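Local coordinates for alpha-glucosidase (Bacteroides thetaiotaomicron, PDB 5XFM), which hydrolyses both beta-L-arabinopyranosides and alpha-galactosides, as a calcium-containing bifunctional enzyme of glycoside hydrolase family 97, at residues H102-N105 / Q109-G112; I309-Q314 / M344-E349; F479-N482 / S486-F489. The protein carries 1 engineered substitution. One frame throughout, in Å; residues are numbered along the deposited sequence.

Contact 1. Residues H102-N105 / Q109-G112; sequences HLEN and QKLG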
ATOM      1  N   HIS A 102     -21.958  18.711 -14.220  1.00 26.51           N
ATOM      2  CA  HIS A 102     -22.978  19.209 -13.310  1.00 23.03           C
ATOM      3  C   HIS A 102     -24.279  18.453 -13.500  1.00 21.96           C
ATOM      4  O   HIS A 102     -24.922  18.552 -14.546  1.00 23.59           O
ATOM      5  CB  HIS A 102     -23.192  20.714 -13.502  1.00 24.02           C
ATOM      6  CG  HIS A 102     -21.987  21.540 -13.170  1.00 30.47           C
ATOM      7  ND1 HIS A 102     -20.994  21.814 -14.086  1.00 36.37           N
ATOM      8  CD2 HIS A 102     -21.621  22.157 -12.022  1.00 32.88           C
ATOM      9  CE1 HIS A 102     -20.064  22.559 -13.513  1.00 35.34           C
ATOM     10  NE2 HIS A 102     -20.422  22.783 -12.262  1.00 32.75           N
ATOM     11  N   LEU A 103     -24.654  17.691 -12.476  1.00 15.98           N
ATOM     12  CA  LEU A 103     -25.823  16.826 -12.531  1.00 22.75           C
ATOM     13  C   LEU A 103     -26.954  17.349 -11.660  1.00 23.31           C
ATOM     14  O   LEU A 103     -26.725  18.039 -10.667  1.00 24.10           O
ATOM     15  CB  LEU A 103     -25.475  15.402 -12.086  1.00 18.70           C
ATOM     16  CG  LEU A 103     -24.304  14.696 -12.759  1.00 23.18           C
ATOM     17  CD1 LEU A 103     -24.104  13.324 -12.129  1.00 29.81           C
ATOM     18  CD2 LEU A 103     -24.559  14.570 -14.241  1.00 27.20           C
ATOM     19  N   GLU A 104     -28.176  16.988 -12.037  1.00 28.40           N
ATOM     20  CA  GLU A 104     -29.369  17.377 -11.298  1.00 27.09           C
ATOM     21  C   GLU A 104     -30.347  16.207 -11.263  1.00 25.09           C
ATOM     22  O   GLU A 104     -30.514  15.514 -12.266  1.00 25.84           O
ATOM     23  CB  GLU A 104     -30.006  18.604 -11.955  1.00 23.92           C
ATOM     24  CG  GLU A 104     -30.823  19.479 -11.033  1.00 29.20           C
ATOM     25  CD  GLU A 104     -31.232  20.787 -11.694  1.00 34.37           C
ATOM     26  OE1 GLU A 104     -30.342  21.616 -11.984  1.00 31.69           O
ATOM     27  OE2 GLU A 104     -32.444  20.988 -11.917  1.00 28.72           O
ATOM     28  N   ASN A 105     -30.986  15.970 -10.119  1.00 28.88           N
ATOM     29  CA  ASN A 105     -32.039  14.960 -10.061  1.00 27.32           C
ATOM     30  C   ASN A 105     -33.398  15.581 -10.355  1.00 24.48           C
ATOM     31  O   ASN A 105     -33.495  16.785 -10.561  1.00 28.72           O
ATOM     32  CB  ASN A 105     -32.071  14.233  -8.705  1.00 19.11           C
ATOM     33  CG  ASN A 105     -32.407  15.145  -7.532  1.00 25.28           C
ATOM     34  OD1 ASN A 105     -32.744  16.319  -7.696  1.00 30.67           O
ATOM     35  ND2 ASN A 105     -32.339  14.587  -6.333  1.00 26.42           N
ATOM     36  N   GLN A 109     -32.269  18.870  -7.144  1.00 28.08           N
ATOM     37  CA  GLN A 109     -31.076  18.875  -6.304  1.00 25.27           C
ATOM     38  C   GLN A 109     -29.839  18.597  -7.157  1.00 26.39           C
ATOM     39  O   GLN A 109     -29.911  17.892  -8.163  1.00 22.71           O
ATOM     40  CB  GLN A 109     -31.211  17.869  -5.161  1.00 33.47           C
ATOM     41  CG  GLN A 109     -32.339  18.226  -4.207  1.00 34.94           C
ATOM     42  CD  GLN A 109     -32.868  17.037  -3.442  1.00 32.88           C
ATOM     43  OE1 GLN A 109     -33.022  15.946  -3.993  1.00 34.37           O
ATOM     44  NE2 GLN A 109     -33.172  17.245  -2.169  1.00 35.01           N
ATOM     45  N   LYS A 110     -28.722  19.206  -6.771  1.00 29.83           N
ATOM     46  CA  LYS A 110     -27.522  19.247  -7.601  1.00 24.76           C
ATOM     47  C   LYS A 110     -26.386  18.378  -7.069  1.00 26.65           C
ATOM     48  O   LYS A 110     -26.239  18.202  -5.859  1.00 26.23           O
ATOM     49  CB  LYS A 110     -27.061  20.701  -7.762  1.00 28.49           C
ATOM     50  CG  LYS A 110     -28.035  21.530  -8.601  1.00 26.24           C
ATOM     51  CD  LYS A 110     -27.621  22.986  -8.753  1.00 28.21           C
ATOM     52  CE  LYS A 110     -28.654  23.726  -9.615  1.00 37.31           C
ATOM     53  NZ  LYS A 110     -28.217  25.077 -10.078  1.00 37.09           N
ATOM     54  N   LEU A 111     -25.602  17.823  -7.990  1.00 21.84           N
ATOM     55  CA  LEU A 111     -24.436  17.010  -7.648  1.00 26.29           C
ATOM     56  C   LEU A 111     -23.343  17.153  -8.713  1.00 23.37           C
ATOM     57  O   LEU A 111     -23.626  17.074  -9.899  1.00 23.44           O
ATOM     58  CB  LEU A 111     -24.841  15.534  -7.492  1.00 26.26           C
ATOM     59  CG  LEU A 111     -23.739  14.473  -7.389  1.00 23.77           C
ATOM     60  CD1 LEU A 111     -23.091  14.500  -6.020  1.00 27.23           C
ATOM     61  CD2 LEU A 111     -24.273  13.077  -7.685  1.00 24.88           C
ATOM     62  N   GLY A 112     -22.097  17.362  -8.304  1.00 23.09           N
ATOM     63  CA  GLY A 112     -21.014  17.424  -9.275  1.00 22.10           C
ATOM     64  C   GLY A 112     -20.239  16.114  -9.394  1.00 26.72           C
ATOM     65  O   GLY A 112     -20.151  15.352  -8.431  1.00 24.72           O
TER

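Contact 2. Residues I309-Q314 / M344-E349; sequences INYDDQ and MKSLVE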
ATOM      1  N   ILE A 309      11.210  -9.754  24.212  1.00 21.13           N
ATOM      2  CA  ILE A 309      10.805  -8.473  24.776  1.00 21.95           C
ATOM      3  C   ILE A 309      11.276  -8.359  26.219  1.00 18.19           C
ATOM      4  O   ILE A 309      10.506  -8.539  27.168  1.00 17.13           O
ATOM      5  CB  ILE A 309       9.284  -8.272  24.689  1.00 23.85           C
ATOM      6  CG1 ILE A 309       8.832  -8.506  23.249  1.00 23.95           C
ATOM      7  CG2 ILE A 309       8.903  -6.869  25.134  1.00 19.13           C
ATOM      8  CD1 ILE A 309       9.432  -7.522  22.267  1.00 17.42           C
ATOM      9  N   ASN A 310      12.568  -8.081  26.358  1.00 19.22           N
ATOM     10  CA  ASN A 310      13.207  -7.855  27.648  1.00 22.53           C
ATOM     11  C   ASN A 310      14.426  -6.972  27.429  1.00 22.36           C
ATOM     12  O   ASN A 310      14.885  -6.822  26.300  1.00 19.83           O
ATOM     13  CB  ASN A 310      13.606  -9.177  28.319  1.00 18.92           C
ATOM     14  CG  ASN A 310      14.511 -10.023  27.441  1.00 22.56           C
ATOM     15  OD1 ASN A 310      15.714  -9.777  27.353  1.00 25.47           O
ATOM     16  ND2 ASN A 310      13.936 -11.027  26.790  1.00 17.72           N
ATOM     17  N   TYR A 311      14.953  -6.401  28.508  1.00 27.78           N
ATOM     18  CA  TYR A 311      16.039  -5.426  28.420  1.00 25.30           C
ATOM     19  C   TYR A 311      17.266  -5.936  27.653  1.00 20.80           C
ATOM     20  O   TYR A 311      17.756  -5.263  26.748  1.00 29.93           O
ATOM     21  CB  TYR A 311      16.457  -4.980  29.828  1.00 25.52           C
ATOM     22  CG  TYR A 311      17.339  -3.749  29.845  1.00 27.44           C
ATOM     23  CD1 TYR A 311      18.714  -3.851  29.675  1.00 30.22           C
ATOM     24  CD2 TYR A 311      16.792  -2.482  30.009  1.00 30.07           C
ATOM     25  CE1 TYR A 311      19.522  -2.728  29.683  1.00 27.62           C
ATOM     26  CE2 TYR A 311      17.594  -1.352  30.017  1.00 30.47           C
ATOM     27  CZ  TYR A 311      18.958  -1.485  29.853  1.00 29.39           C
ATOM     28  OH  TYR A 311      19.761  -0.369  29.857  1.00 37.65           O
ATOM     29  N   ASP A 312      17.744  -7.125  27.998  1.00 20.26           N
ATOM     30  CA  ASP A 312      19.020  -7.613  27.476  1.00 26.01           C
ATOM     31  C   ASP A 312      18.975  -7.971  25.991  1.00 22.97           C
ATOM     32  O   ASP A 312      19.919  -7.692  25.250  1.00 26.24           O
ATOM     33  CB  ASP A 312      19.481  -8.840  28.279  1.00 22.97           C
ATOM     34  CG  ASP A 312      19.882  -8.493  29.704  1.00 24.82           C
ATOM     35  OD1 ASP A 312      20.122  -7.298  29.994  1.00 28.91           O
ATOM     36  OD2 ASP A 312      19.960  -9.418  30.537  1.00 32.91           O
ATOM     37  N   ASP A 313      17.878  -8.578  25.555  1.00 23.59           N
ATOM     38  CA  ASP A 313      17.709  -8.898  24.141  1.00 25.10           C
ATOM     39  C   ASP A 313      17.583  -7.632  23.310  1.00 19.30           C
ATOM     40  O   ASP A 313      18.080  -7.559  22.185  1.00 28.12           O
ATOM     41  CB  ASP A 313      16.483  -9.785  23.935  1.00 23.77           C
ATOM     42  CG  ASP A 313      16.708 -11.209  24.412  1.00 21.26           C
ATOM     43  OD1 ASP A 313      17.863 -11.681  24.362  1.00 23.48           O
ATOM     44  OD2 ASP A 313      15.731 -11.851  24.849  1.00 23.05           O
ATOM     45  N   GLN A 314      16.936  -6.621  23.875  1.00 23.24           N
ATOM     46  CA  GLN A 314      16.818  -5.342  23.183  1.00 20.69           C
ATOM     47  C   GLN A 314      18.182  -4.672  23.120  1.00 18.98           C
ATOM     48  O   GLN A 314      18.492  -4.004  22.145  1.00 22.36           O
ATOM     49  CB  GLN A 314      15.799  -4.441  23.877  1.00 22.69           C
ATOM     50  CG  GLN A 314      14.351  -4.943  23.780  1.00 24.95           C
ATOM     51  CD  GLN A 314      13.972  -5.423  22.391  1.00 20.96           C
ATOM     52  OE1 GLN A 314      14.112  -4.689  21.416  1.00 26.57           O
ATOM     53  NE2 GLN A 314      13.458  -6.647  22.300  1.00 19.24           N
ATOM     54  N   MET A 344      13.068   2.051  29.962  1.00 34.35           N
ATOM     55  CA  MET A 344      13.061   2.451  28.560  1.00 31.06           C
ATOM     56  C   MET A 344      13.972   3.647  28.326  1.00 27.45           C
ATOM     57  O   MET A 344      14.597   3.740  27.285  1.00 29.49           O
ATOM     58  CB  MET A 344      11.645   2.780  28.092  1.00 26.94           C
ATOM     59  CG  MET A 344      11.542   3.037  26.596  1.00 25.55           C
ATOM     60  SD  MET A 344      12.264   1.688  25.624  1.00 27.58           S
ATOM     61  CE  MET A 344      11.209   0.316  26.088  1.00 26.78           C
ATOM     62  N   LYS A 345      14.067   4.538  29.307  1.00 29.91           N
ATOM     63  CA  LYS A 345      14.922   5.720  29.206  1.00 29.46           C
ATOM     64  C   LYS A 345      16.402   5.361  29.125  1.00 28.51           C
ATOM     65  O   LYS A 345      17.166   5.953  28.352  1.00 28.93           O
ATOM     66  CB  LYS A 345      14.670   6.642  30.398  1.00 31.26           C
ATOM     67  CG  LYS A 345      15.745   7.687  30.637  1.00 39.01           C
ATOM     68  CD  LYS A 345      15.312   8.672  31.713  1.00 42.72           C
ATOM     69  CE  LYS A 345      16.495   9.455  32.257  1.00 48.99           C
ATOM     70  NZ  LYS A 345      17.384   8.568  33.061  1.00 52.25           N
ATOM     71  N   SER A 346      16.808   4.380  29.921  1.00 30.12           N
ATOM     72  CA  SER A 346      18.196   3.943  29.909  1.00 29.69           C
ATOM     73  C   SER A 346      18.474   3.144  28.643  1.00 27.86           C
ATOM     74  O   SER A 346      19.583   3.175  28.113  1.00 26.73           O
ATOM     75  CB  SER A 346      18.521   3.124  31.162  1.00 30.96           C
ATOM     76  OG  SER A 346      17.831   1.888  31.169  1.00 37.77           O
ATOM     77  N   LEU A 347      17.455   2.451  28.146  1.00 30.54           N
ATOM     78  CA  LEU A 347      17.583   1.739  26.877  1.00 33.57           C
ATOM     79  C   LEU A 347      17.764   2.740  25.728  1.00 26.44           C
ATOM     80  O   LEU A 347      18.596   2.541  24.838  1.00 24.39           O
ATOM     81  CB  LEU A 347      16.364   0.841  26.640  1.00 34.31           C
ATOM     82  CG  LEU A 347      16.557  -0.536  25.993  1.00 34.95           C
ATOM     83  CD1 LEU A 347      17.815  -1.249  26.488  1.00 20.81           C
ATOM     84  CD2 LEU A 347      15.331  -1.404  26.242  1.00 35.75           C
ATOM     85  N   VAL A 348      16.994   3.823  25.764  1.00 27.72           N
ATOM     86  CA  VAL A 348      17.095   4.889  24.764  1.00 22.15           C
ATOM     87  C   VAL A 348      18.471   5.548  24.818  1.00 25.87           C
ATOM     88  O   VAL A 348      19.090   5.803  23.784  1.00 23.99           O
ATOM     89  CB  VAL A 348      15.993   5.963  24.953  1.00 20.62           C
ATOM     90  CG1 VAL A 348      16.269   7.187  24.097  1.00 24.14           C
ATOM     91  CG2 VAL A 348      14.609   5.390  24.639  1.00 24.20           C
ATOM     92  N   GLU A 349      18.934   5.839  26.029  1.00 25.26           N
ATOM     93  CA  GLU A 349      20.259   6.423  26.229  1.00 26.66           C
ATOM     94  C   GLU A 349      21.353   5.511  25.660  1.00 22.68           C
ATOM     95  O   GLU A 349      22.267   5.959  24.956  1.00 25.61           O
ATOM     96  CB  GLU A 349      20.482   6.690  27.710  1.00 23.69           C
ATOM     97  CG  GLU A 349      19.746   7.920  28.192  1.00 33.20           C
ATOM     98  CD  GLU A 349      19.739   8.043  29.699  1.00 43.22           C
ATOM     99  OE1 GLU A 349      19.813   6.998  30.385  1.00 35.25           O
ATOM    100  OE2 GLU A 349      19.633   9.186  30.194  1.00 44.54           O
TER

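Contact 3. Residues F479-N482 / S486-F489; sequences FIRN and SMEF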
ATOM      1  N   PHE A 479       2.673  -5.112  -8.278  1.00 25.91           N
ATOM      2  CA  PHE A 479       1.574  -4.841  -9.200  1.00 23.83           C
ATOM      3  C   PHE A 479       0.301  -4.360  -8.489  1.00 25.95           C
ATOM      4  O   PHE A 479      -0.558  -3.723  -9.110  1.00 21.58           O
ATOM      5  CB  PHE A 479       1.237  -6.093 -10.023  1.00 25.35           C
ATOM      6  CG  PHE A 479       2.375  -6.610 -10.872  1.00 26.06           C
ATOM      7  CD1 PHE A 479       3.133  -7.695 -10.453  1.00 27.95           C
ATOM      8  CD2 PHE A 479       2.664  -6.032 -12.098  1.00 26.15           C
ATOM      9  CE1 PHE A 479       4.168  -8.180 -11.237  1.00 26.09           C
ATOM     10  CE2 PHE A 479       3.697  -6.512 -12.883  1.00 25.96           C
ATOM     11  CZ  PHE A 479       4.450  -7.587 -12.451  1.00 24.43           C
ATOM     12  N   ILE A 480       0.167  -4.680  -7.202  1.00 17.06           N
ATOM     13  CA  ILE A 480      -1.097  -4.456  -6.496  1.00 17.62           C
ATOM     14  C   ILE A 480      -0.937  -3.708  -5.157  1.00 21.65           C
ATOM     15  O   ILE A 480      -0.983  -2.480  -5.126  1.00 18.87           O
ATOM     16  CB  ILE A 480      -1.843  -5.801  -6.252  1.00 14.46           C
ATOM     17  CG1 ILE A 480      -1.985  -6.571  -7.570  1.00 16.28           C
ATOM     18  CG2 ILE A 480      -3.224  -5.564  -5.649  1.00 11.08           C
ATOM     19  CD1 ILE A 480      -2.650  -7.915  -7.448  1.00 15.24           C
ATOM     20  N   ARG A 481      -0.744  -4.428  -4.056  1.00 17.59           N
ATOM     21  CA  ARG A 481      -0.775  -3.783  -2.739  1.00 21.75           C
ATOM     22  C   ARG A 481       0.220  -2.630  -2.615  1.00 18.85           C
ATOM     23  O   ARG A 481      -0.132  -1.547  -2.154  1.00 16.75           O
ATOM     24  CB  ARG A 481      -0.512  -4.806  -1.627  1.00 17.34           C
ATOM     25  CG  ARG A 481      -0.132  -4.193  -0.271  1.00 15.39           C
ATOM     26  CD  ARG A 481      -1.217  -3.286   0.319  1.00 19.62           C
ATOM     27  NE  ARG A 481      -0.783  -2.728   1.600  1.00 20.22           N
ATOM     28  CZ  ARG A 481      -0.006  -1.657   1.730  1.00 21.08           C
ATOM     29  NH1 ARG A 481       0.400  -0.989   0.656  1.00 18.27           N
ATOM     30  NH2 ARG A 481       0.360  -1.247   2.940  1.00 20.88           N
ATOM     31  N   ASN A 482       1.454  -2.870  -3.035  1.00 19.85           N
ATOM     32  CA  ASN A 482       2.539  -1.928  -2.799  1.00 17.30           C
ATOM     33  C   ASN A 482       2.593  -0.788  -3.832  1.00 21.27           C
ATOM     34  O   ASN A 482       3.194   0.263  -3.579  1.00 24.04           O
ATOM     35  CB  ASN A 482       3.862  -2.708  -2.736  1.00 19.11           C
ATOM     36  CG  ASN A 482       4.990  -1.915  -2.111  1.00 18.46           C
ATOM     37  OD1 ASN A 482       6.159  -2.142  -2.412  1.00 24.23           O
ATOM     38  ND2 ASN A 482       4.646  -0.975  -1.236  1.00 17.82           N
ATOM     39  N   SER A 486       3.039   2.638   0.589  1.00 25.31           N
ATOM     40  CA  SER A 486       4.072   2.013   1.406  1.00 19.32           C
ATOM     41  C   SER A 486       3.572   0.745   2.067  1.00 15.83           C
ATOM     42  O   SER A 486       2.481   0.711   2.640  1.00 24.93           O
ATOM     43  CB  SER A 486       4.580   2.979   2.480  1.00 21.61           C
ATOM     44  OG  SER A 486       5.275   4.068   1.920  1.00 19.21           O
ATOM     45  N   MET A 487       4.396  -0.291   1.995  1.00 13.65           N
ATOM     46  CA  MET A 487       4.071  -1.591   2.569  1.00 15.87           C
ATOM     47  C   MET A 487       5.156  -2.042   3.545  1.00 14.25           C
ATOM     48  O   MET A 487       6.265  -2.386   3.133  1.00 13.23           O
ATOM     49  CB  MET A 487       3.896  -2.619   1.455  1.00 16.77           C
ATOM     50  CG  MET A 487       3.439  -3.983   1.907  1.00 17.74           C
ATOM     51  SD  MET A 487       3.237  -5.065   0.482  1.00 17.81           S
ATOM     52  CE  MET A 487       4.932  -5.217  -0.083  1.00 16.14           C
ATOM     53  N   GLU A 488       4.842  -2.014   4.835  1.00 14.23           N
ATOM     54  CA  GLU A 488       5.807  -2.398   5.866  1.00 21.16           C
ATOM     55  C   GLU A 488       5.770  -3.906   6.039  1.00 21.41           C
ATOM     56  O   GLU A 488       5.043  -4.430   6.885  1.00 22.03           O
ATOM     57  CB  GLU A 488       5.503  -1.703   7.195  1.00 15.47           C
ATOM     58  CG  GLU A 488       6.631  -0.810   7.676  1.00 25.97           C
ATOM     59  CD  GLU A 488       7.740  -1.579   8.394  1.00 36.47           C
ATOM     60  OE1 GLU A 488       7.452  -2.629   9.006  1.00 33.34           O
ATOM     61  OE2 GLU A 488       8.910  -1.148   8.330  1.00 53.20           O
ATOM     62  N   PHE A 489       6.548  -4.603   5.218  1.00 21.25           N
ATOM     63  CA  PHE A 489       6.414  -6.049   5.083  1.00 21.03           C
ATOM     64  C   PHE A 489       7.261  -6.825   6.096  1.00 18.29           C
ATOM     65  O   PHE A 489       6.904  -7.935   6.490  1.00 25.79           O
ATOM     66  CB  PHE A 489       6.781  -6.469   3.652  1.00 25.31           C
ATOM     67  CG  PHE A 489       6.575  -7.931   3.375  1.00 19.64           C
ATOM     68  CD1 PHE A 489       5.321  -8.417   3.041  1.00 21.03           C
ATOM     69  CD2 PHE A 489       7.636  -8.820   3.449  1.00 23.94           C
ATOM     70  CE1 PHE A 489       5.124  -9.767   2.788  1.00 22.47           C
ATOM     71  CE2 PHE A 489       7.448 -10.168   3.198  1.00 25.52           C
ATOM     72  CZ  PHE A 489       6.188 -10.641   2.864  1.00 22.80           C
TER

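Contact 1. Residues H102-N105 / Q109-G112
L103 and L111 form the hydrogen-bonded pair that joins these two antiparallel strand ends. L103 N donates to L111 O at 2.8 Å, and L111 N returns the bond to L103 O at 2.9 Å, approaching from above that carbonyl's plane. Two residues further toward the turn, N105 N reaches Q109 O at 2.9 Å. Here regular pairing gives way: Q109 N is met by the side-chain oxygen of N105 instead of its backbone carbonyl, OD1 lying 2.7 Å from Q109 N. This is possible because CG of N105 sits between its own backbone N and carbonyl carbon (chi1 64°), which brings the amide across to Q109. The other half of that amide is used as well, since ND2 points almost straight (175°) at a lone pair of Q109 OE1, 2.8 Å away, while also donating to D63 O. With the amide cut back to an alanine, Q109 N, Q109 OE1 and D63 O would probably each lose a partner, and the Q109 amide would be freer to turn. Weaker CA-H...O contacts fill the intervals between the bonds, E104 CA lying 3.2 Å from Q109 O. Among charged groups, the extended chains of E104 and K110 run side by side in the same direction; OE1 of E104 touches CE of K110 at 3.6 Å, and the two charges stay beyond salt-bridge distance. On the other face of the sheet the apolar contacts gather: CD1 of L103 and CD2 of L111 are 4.5 Å apart, with F64, L70 and Y126 packing around the leucines. Antiparallel strands 91-104 and 110-117, joined by a short turn, form a beta hairpin of the galactose-mutarotase-like N-terminal region, and the N105 amide adds to the bonds at its turn end.

Contact 2. Residues I309-Q314 / M344-E349
Y311 receives L347 on one face of its ring: methyl CD1 of L347 stands 3.6 Å from the ring centroid and 17° off the normal, a CH-pi contact shifted toward the rim at CE2. S346 comes instead to the ring's edge, near its plane, where Y311 OH donates to S346 OG at 3.2 Å. The tyrosine ring gets there by turning opposite its own backbone N (chi1 -167°), so that it extends across toward the neighbouring helix, and the tyrosine and leucine side chains run alongside each other in antiparallel directions. The second methyl of L347, CD2, packs 3.9 Å from CB of Q314. These helices, 311-324 and 341-353, are two outer helices of the TIM-barrel-type domain, on either side in sequence of strand 328-331, whose I331 touches both Q314 and L347. Further out, R343 doubles the hold on this pair, its backbone oxygen bonding S346 OG and its charge making a cation-pi contact with Y311. The amide of Q314 bends away, its NE2 bonding S308 O and S300 OG. The start of helix 311-324 is fixed by N310, whose OD1 caps D313 N at 3.1 Å.

Contact 3. Residues F479-N482 / S486-F489
N482 and M487 bring two irregular backbone segments to within 5.6 Å, CA to CA, where a single loop folds back on itself without any strand pairing. The side chains do the joining. R481 turns the edge of its guanidinium to the backbone carbonyl of S486: NH2 meets S486 O at 2.9 Å with a fairly straight N-H (155°), and NH1 adds a weak bond to the same oxygen at 3.3 Å. The acceptor lies close to the guanidinium plane. Over one face of the group sits CB of M487, so the flat cation is met at its edge by a carbonyl and on its face by aliphatic carbon. Further down the arginine, CG touches SD of M487 at 3.6 Å; the thioether gets this far because M487 runs extended through its first two torsions (chi1 -175°) and bends only at the last. The terminal methyl CE then packs 3.8 Å from CB of N482, whose side chain crosses the methionine at about a right angle. The amide of N482 is tightly packed as well, ND2 lying 3.2 Å from M487 CB, but its polar ends serve other partners, ND2 bonding G485 O and OD1 accepting from Q523 N. R481 NE donates to A453 O and NH2 also bonds the main-chain oxygen of the calcium ligand E452, so R481 probably helps to place that backbone; the metal itself is about 11 Å from its side chain. Segment 486-489 lies between barrel strands 448-451 and 526-528, its backbone bonded to S451 and Q523 and the E488 side chain to N528 N, and so probably helps close the TIM-barrel wall beside the calcium site.

How the contacts relate
Going from contact 1 to contact 3 follows the chain from the N-terminal beta-sheet region into the catalytic barrel. The hairpin of contact 1 and the helix pair of contact 2 lie on opposite sides of the chain's centre, their own centres 60 Å apart, whereas contact 3 sits about 4 Å from that centre. None touches another: the nearest atoms of contacts 2 and 3 are about 14 Å apart, and those of contacts 1 and 3 about 26 Å. Contact 3 leads to the calcium site through the backbone of E452, whose companions are E458 and, from the N-terminal region, E174. Contacts 1 and 2 are thus peripheral packing, one in each region that contributes metal ligands.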